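Local coordinates for protein probable acetyltransferase (Thermus thermophilus, PDB 3EXN) that binds acetyl coenzyme A and probably works as a GNAT-family acyltransferase, at residues 143-146 with 147-150. Residues are numbered along the deposited sequence; the frame is centred on the assembly and turned at random.
Sequences FRYV and KDGG
Tyr145 lies along the backbone of Lys147 and Asp148 in a local surface contact at a classic beta bulge, on the outermost strand 144-148 of the acetyltransferase sheet. Two residues, Val146 and Lys147, stand opposite the single Trp155 of the partner strand, as the definition of such a bulge requires, and the phi/psi of -105/-54° at Val146 is its non-extended step. The example shows a bulge accompanied by an aromatic ring lying flat against the backbone. With CG anti to the backbone N (chi1 172°), the tyrosine side chain runs forward along its own strand, and one face of the ring settles over the peptide at the bulge, Lys147 N lying 3.9 Å above the plane near the ring centre. At the far end of the ring CZ is 3.7 Å from Lys147 CA, and the phenolic OH comes within 3.3 Å of Asp148 N.

Beyond the ring, a water joins the two polar ends. It donates to Asp148 OD1 at a short 2.5 Å and makes a weak bond of 3.5 Å with Tyr145 OH, bridging groups whose direct OH to OD1 separation is 3.7 Å. Lys147 adds an aliphatic contact: its chain bends at chi2 and crosses Val146 at a slant, with Lys147 CD 4.0 Å from Val146 CG1. The second methyl of Val146, CG2, sits 4.2 Å above the guanidinium plane of Arg144, offset toward its rim.

Strand 144-148 pairs antiparallel with strand 153-159 as a beta hairpin. Arg144 bonds through its backbone to Val157, whereas Val146 and Lys147 both bond to Trp155; the side chains of Tyr145 and Val146 touch Thr154 and Val157, respectively. At the strand's start, Phe143 turns inward, packing edge-to-face with Phe138 of helix 132-140 and reaching Leu123 and Ala125 on strand 122-128.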
loop_
_atom_site.group_PDB
_atom_site.type_symbol
_atom_site.label_atom_id
_atom_site.label_comp_id
_atom_site.label_asym_id
_atom_site.label_seq_id
_atom_site.Cartn_x
_atom_site.Cartn_y
_atom_site.Cartn_z
ATOM N N PHE A 143 -13.606 -0.445 6.120
ATOM C CA PHE A 143 -12.713 0.094 7.192
ATOM C C PHE A 143 -13.416 1.245 7.929
ATOM O O PHE A 143 -13.724 2.261 7.342
ATOM C CB PHE A 143 -11.384 0.590 6.641
ATOM C CG PHE A 143 -10.482 -0.510 6.147
ATOM C CD1 PHE A 143 -9.363 -0.871 6.870
ATOM C CD2 PHE A 143 -10.770 -1.192 4.964
ATOM C CE1 PHE A 143 -8.534 -1.869 6.437
ATOM C CE2 PHE A 143 -9.934 -2.217 4.505
ATOM C CZ PHE A 143 -8.816 -2.554 5.240
ATOM N N ARG A 144 -13.673 1.089 9.214
ATOM C CA ARG A 144 -14.239 2.204 10.000
ATOM C C ARG A 144 -13.186 3.067 10.716
ATOM O O ARG A 144 -12.067 2.579 11.034
ATOM C CB ARG A 144 -15.246 1.691 11.034
ATOM C CG ARG A 144 -14.584 0.909 12.103
ATOM C CD ARG A 144 -15.402 0.774 13.317
ATOM N NE ARG A 144 -14.538 0.399 14.442
ATOM C CZ ARG A 144 -14.098 1.218 15.412
ATOM N NH1 ARG A 144 -14.443 2.508 15.469
ATOM N NH2 ARG A 144 -13.324 0.719 16.374
ATOM N N TYR A 145 -13.518 4.321 10.948
ATOM C CA TYR A 145 -12.673 5.280 11.611
ATOM C C TYR A 145 -12.433 4.825 13.021
ATOM O O TYR A 145 -13.343 4.452 13.675
ATOM C CB TYR A 145 -13.352 6.640 11.594
ATOM C CG TYR A 145 -12.705 7.727 12.400
ATOM C CD1 TYR A 145 -11.658 8.460 11.905
ATOM C CD2 TYR A 145 -13.173 8.049 13.656
ATOM C CE1 TYR A 145 -11.082 9.468 12.648
ATOM C CE2 TYR A 145 -12.606 9.056 14.386
ATOM C CZ TYR A 145 -11.566 9.744 13.885
ATOM O OH TYR A 145 -11.024 10.736 14.609
ATOM N N VAL A 146 -11.181 4.849 13.452
ATOM C CA VAL A 146 -10.801 4.579 14.821
ATOM C C VAL A 146 -10.413 5.858 15.587
ATOM O O VAL A 146 -10.956 6.131 16.602
ATOM C CB VAL A 146 -9.627 3.641 14.891
ATOM C CG1 VAL A 146 -9.218 3.445 16.296
ATOM C CG2 VAL A 146 -9.943 2.321 14.260
ATOM N N LYS A 147 -9.473 6.623 15.047
ATOM C CA LYS A 147 -8.984 7.849 15.652
ATOM C C LYS A 147 -8.099 8.605 14.677
ATOM O O LYS A 147 -7.614 8.057 13.732
ATOM C CB LYS A 147 -8.128 7.519 16.881
ATOM C CG LYS A 147 -8.895 7.251 18.085
ATOM C CD LYS A 147 -8.224 6.238 18.952
ATOM C CE LYS A 147 -9.189 5.712 19.999
ATOM N NZ LYS A 147 -8.649 4.589 20.757
ATOM N N ASP A 148 -7.849 9.874 14.937
ATOM C CA ASP A 148 -6.757 10.511 14.213
ATOM C C ASP A 148 -5.473 10.507 15.063
ATOM O O ASP A 148 -5.518 10.574 16.293
ATOM C CB ASP A 148 -7.153 11.870 13.620
ATOM C CG ASP A 148 -7.548 12.873 14.654
ATOM O OD1 ASP A 148 -7.989 12.455 15.749
ATOM O OD2 ASP A 148 -7.433 14.084 14.352
ATOM N N GLY A 149 -4.330 10.364 14.397
ATOM C CA GLY A 149 -3.037 10.299 15.084
ATOM C C GLY A 149 -2.311 11.615 14.985
ATOM O O GLY A 149 -1.218 11.692 14.447
ATOM N N GLY A 150 -2.914 12.657 15.535
ATOM C CA GLY A 150 -2.398 13.993 15.377
ATOM C C GLY A 150 -2.746 14.529 14.001
ATOM O O GLY A 150 -3.481 13.884 13.235
HETATM O O HOH W 1 -9.092 11.065 17.498
#